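Local atomic coordinates of SmhA (Serratia marcescens, PDB entry 7A27), a protein that is probably one of the three components of Smh, a tripartite alpha-pore-forming toxin of Serratia marcescens. Residues A[86-97]-A[332-343]. Sequence-based numbering, arbitrary orientation.
Sequences FAALVNAVNALY and KQIISLNAEKWQ
Asn94 is the knob of this antiparallel helix pair in the long alpha-helical bundle of soluble SmhA, filling a hollow on helix 325-358 formed by Lys332, Ile335, Ser336 and Ala339. Its CG stands anti to the backbone N (chi1 -153°), which lays OD1 beside Ser336 CA and the Ile335 CG2 methyl, while CG and ND2 border the Ala339 methyl; CG lies 4.1 Å from Ala339 CB. Locally the axes come within 9.0 Å at 157°, with Ala87, Asn91, Asn94 and Tyr97 facing Trp342, Ala339, Ser336 and Lys332. The small residues Ala87 and Ala339 let the backbones draw near, and Ala87 CB packs on the CB and carbonyl O of Trp342. The broad bump of the second helix is the Trp342 indole, one face of which receives two neighbours side by side. Val90 CG2 sits over the five-membered ring, 4.0 Å from its centroid and almost on the ring normal, a CH-pi contact, while Phe86 brings CD1 over the same face near the rim of the six-membered ring, the two planes inclined by 33°. Beyond the pair, Tyr312 of helix 301-321 touches Val90 and Trp342, and the indole NE1 is hydrogen-bonded to Leu9 O, which probably restrains the ring's rotation. Farther along, Ile335 reaches between Val93 and Tyr97: its CD1 meets Val93 CG1 and, crossing at about a right angle, the CD2-CE2 side of the tyrosine ring. Two further polar contacts flank the apolar packing. Lys332 runs extended past Tyr97, and its NZ makes a weak hydrogen bond to Tyr97 O. At the other end Gln343 bends at chi2 and brings its amide to that of Asn91, the two planes far from parallel; NE2 donates to Asn91 OD1 over 3.0 Å, approaching from above the carbonyl plane.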
# COMPACT_ATOMS: atom_id res chain seq x y z
N PHE A 86 12.10 -16.51 -8.59
CA PHE A 86 13.57 -16.41 -8.41
C PHE A 86 13.99 -17.36 -7.28
O PHE A 86 15.01 -18.06 -7.44
CB PHE A 86 14.01 -14.98 -8.13
CG PHE A 86 15.48 -14.74 -8.37
CD1 PHE A 86 16.42 -15.09 -7.42
CD2 PHE A 86 15.93 -14.18 -9.55
CE1 PHE A 86 17.78 -14.89 -7.65
CE2 PHE A 86 17.29 -13.98 -9.77
CZ PHE A 86 18.21 -14.34 -8.81
N ALA A 87 13.24 -17.42 -6.18
CA ALA A 87 13.56 -18.33 -5.06
C ALA A 87 13.62 -19.76 -5.59
O ALA A 87 14.61 -20.47 -5.29
CB ALA A 87 12.56 -18.21 -3.95
N ALA A 88 12.60 -20.14 -6.37
CA ALA A 88 12.48 -21.49 -6.96
C ALA A 88 13.74 -21.81 -7.78
O ALA A 88 14.26 -22.92 -7.67
CB ALA A 88 11.24 -21.60 -7.80
N LEU A 89 14.22 -20.84 -8.56
CA LEU A 89 15.43 -21.01 -9.41
C LEU A 89 16.67 -21.23 -8.53
O LEU A 89 17.51 -22.07 -8.90
CB LEU A 89 15.60 -19.80 -10.34
CG LEU A 89 14.52 -19.59 -11.40
CD1 LEU A 89 14.88 -18.41 -12.28
CD2 LEU A 89 14.30 -20.83 -12.27
N VAL A 90 16.79 -20.52 -7.41
CA VAL A 90 17.95 -20.67 -6.49
C VAL A 90 17.96 -22.10 -5.91
O VAL A 90 19.04 -22.72 -5.87
CB VAL A 90 17.97 -19.56 -5.43
CG1 VAL A 90 19.09 -19.76 -4.43
CG2 VAL A 90 18.11 -18.20 -6.11
N ASN A 91 16.80 -22.65 -5.54
CA ASN A 91 16.68 -24.06 -5.07
C ASN A 91 17.30 -25.02 -6.10
O ASN A 91 17.99 -25.98 -5.69
CB ASN A 91 15.23 -24.53 -4.91
CG ASN A 91 14.65 -24.17 -3.57
OD1 ASN A 91 15.15 -23.26 -2.88
ND2 ASN A 91 13.59 -24.89 -3.24
N ALA A 92 17.03 -24.79 -7.38
CA ALA A 92 17.54 -25.60 -8.49
C ALA A 92 19.07 -25.64 -8.43
O ALA A 92 19.64 -26.75 -8.59
CB ALA A 92 17.06 -25.03 -9.79
N VAL A 93 19.70 -24.48 -8.21
CA VAL A 93 21.18 -24.35 -8.09
C VAL A 93 21.63 -25.21 -6.91
O VAL A 93 22.66 -25.91 -7.02
CB VAL A 93 21.65 -22.90 -7.92
CG1 VAL A 93 23.16 -22.82 -7.83
CG2 VAL A 93 21.17 -22.00 -9.04
N ASN A 94 20.87 -25.16 -5.82
CA ASN A 94 21.17 -25.96 -4.62
C ASN A 94 21.22 -27.43 -5.02
O ASN A 94 22.26 -28.06 -4.80
CB ASN A 94 20.15 -25.72 -3.51
CG ASN A 94 20.75 -25.95 -2.15
OD1 ASN A 94 21.93 -25.68 -1.95
ND2 ASN A 94 19.93 -26.43 -1.24
N ALA A 95 20.13 -27.92 -5.64
CA ALA A 95 19.95 -29.32 -6.09
C ALA A 95 21.09 -29.76 -7.03
O ALA A 95 21.52 -30.93 -6.94
CB ALA A 95 18.59 -29.47 -6.72
N LEU A 96 21.56 -28.86 -7.89
CA LEU A 96 22.68 -29.11 -8.84
C LEU A 96 23.95 -29.49 -8.07
O LEU A 96 24.76 -30.25 -8.60
CB LEU A 96 22.90 -27.86 -9.70
CG LEU A 96 24.15 -27.87 -10.59
CD1 LEU A 96 24.13 -29.06 -11.54
CD2 LEU A 96 24.33 -26.56 -11.37
N TYR A 97 24.13 -28.96 -6.86
CA TYR A 97 25.34 -29.21 -6.02
C TYR A 97 25.17 -30.49 -5.17
O TYR A 97 25.58 -30.54 -3.98
CB TYR A 97 25.73 -27.93 -5.26
CG TYR A 97 26.73 -27.06 -5.97
CD1 TYR A 97 28.09 -27.27 -5.80
CD2 TYR A 97 26.35 -26.03 -6.81
CE1 TYR A 97 29.04 -26.48 -6.42
CE2 TYR A 97 27.28 -25.23 -7.44
CZ TYR A 97 28.64 -25.46 -7.26
OH TYR A 97 29.56 -24.65 -7.87
N LYS A 332 29.18 -25.30 -2.23
CA LYS A 332 27.91 -25.99 -1.91
C LYS A 332 27.29 -25.33 -0.66
O LYS A 332 26.05 -25.11 -0.64
CB LYS A 332 28.12 -27.49 -1.66
CG LYS A 332 26.88 -28.16 -1.08
CD LYS A 332 26.78 -29.65 -1.05
CE LYS A 332 25.43 -30.02 -0.47
NZ LYS A 332 25.04 -31.40 -0.81
N GLN A 333 28.15 -25.05 0.32
CA GLN A 333 27.83 -24.43 1.63
C GLN A 333 27.32 -22.99 1.40
O GLN A 333 26.23 -22.66 1.93
CB GLN A 333 29.08 -24.55 2.51
CG GLN A 333 29.13 -23.61 3.72
CD GLN A 333 27.95 -23.82 4.64
OE1 GLN A 333 27.30 -24.87 4.61
NE2 GLN A 333 27.68 -22.82 5.47
N ILE A 334 28.04 -22.17 0.62
CA ILE A 334 27.68 -20.76 0.32
C ILE A 334 26.30 -20.75 -0.37
O ILE A 334 25.46 -19.88 -0.02
CB ILE A 334 28.73 -20.03 -0.56
CG1 ILE A 334 30.17 -20.03 -0.04
CG2 ILE A 334 28.27 -18.61 -0.82
CD1 ILE A 334 30.51 -19.07 1.06
N ILE A 335 26.06 -21.69 -1.29
CA ILE A 335 24.78 -21.79 -2.07
C ILE A 335 23.64 -22.30 -1.16
O ILE A 335 22.55 -21.68 -1.19
CB ILE A 335 24.97 -22.64 -3.33
CG1 ILE A 335 25.86 -21.93 -4.34
CG2 ILE A 335 23.63 -23.00 -3.95
CD1 ILE A 335 26.26 -22.79 -5.52
N SER A 336 23.88 -23.37 -0.39
CA SER A 336 22.84 -23.95 0.51
C SER A 336 22.33 -22.88 1.48
O SER A 336 21.11 -22.88 1.74
CB SER A 336 23.35 -25.16 1.24
OG SER A 336 23.76 -24.85 2.57
N LEU A 337 23.22 -22.03 2.00
CA LEU A 337 22.88 -20.95 2.98
C LEU A 337 22.00 -19.89 2.31
O LEU A 337 21.01 -19.43 2.92
CB LEU A 337 24.14 -20.26 3.53
CG LEU A 337 24.85 -20.80 4.77
CD1 LEU A 337 25.50 -19.62 5.50
CD2 LEU A 337 23.91 -21.56 5.70
N ASN A 338 22.39 -19.47 1.10
CA ASN A 338 21.67 -18.41 0.35
C ASN A 338 20.30 -18.96 -0.09
O ASN A 338 19.36 -18.17 -0.16
CB ASN A 338 22.59 -17.82 -0.71
CG ASN A 338 23.60 -16.87 -0.10
OD1 ASN A 338 23.21 -15.89 0.55
ND2 ASN A 338 24.88 -17.11 -0.32
N ALA A 339 20.18 -20.28 -0.30
CA ALA A 339 18.89 -20.92 -0.65
C ALA A 339 17.89 -20.73 0.50
O ALA A 339 16.75 -20.31 0.23
CB ALA A 339 19.09 -22.38 -0.94
N GLU A 340 18.32 -21.02 1.73
CA GLU A 340 17.49 -20.88 2.97
C GLU A 340 16.96 -19.45 3.03
O GLU A 340 15.78 -19.28 3.38
CB GLU A 340 18.27 -21.22 4.24
CG GLU A 340 18.58 -22.71 4.37
CD GLU A 340 19.53 -23.15 5.50
OE1 GLU A 340 20.21 -24.21 5.32
OE2 GLU A 340 19.57 -22.46 6.57
N LYS A 341 17.81 -18.47 2.73
CA LYS A 341 17.45 -17.02 2.75
C LYS A 341 16.32 -16.77 1.75
O LYS A 341 15.37 -16.06 2.12
CB LYS A 341 18.63 -16.11 2.43
CG LYS A 341 19.74 -16.09 3.47
CD LYS A 341 20.95 -15.28 3.06
CE LYS A 341 22.13 -15.46 3.99
NZ LYS A 341 23.35 -14.80 3.45
N TRP A 342 16.41 -17.34 0.54
CA TRP A 342 15.38 -17.16 -0.51
C TRP A 342 14.09 -17.90 -0.12
O TRP A 342 13.01 -17.35 -0.41
CB TRP A 342 15.91 -17.58 -1.88
CG TRP A 342 16.82 -16.57 -2.52
CD1 TRP A 342 18.19 -16.54 -2.50
CD2 TRP A 342 16.43 -15.42 -3.28
NE1 TRP A 342 18.66 -15.46 -3.18
CE2 TRP A 342 17.61 -14.75 -3.67
CE3 TRP A 342 15.20 -14.88 -3.65
CZ2 TRP A 342 17.59 -13.58 -4.42
CZ3 TRP A 342 15.18 -13.72 -4.39
CH2 TRP A 342 16.36 -13.08 -4.78
N GLN A 343 14.18 -19.07 0.54
CA GLN A 343 12.98 -19.82 0.98
C GLN A 343 12.21 -19.00 2.02
O GLN A 343 10.96 -18.95 1.91
CB GLN A 343 13.32 -21.22 1.52
CG GLN A 343 13.56 -22.19 0.37
CD GLN A 343 12.42 -22.07 -0.62
OE1 GLN A 343 11.26 -22.17 -0.22
NE2 GLN A 343 12.74 -21.80 -1.89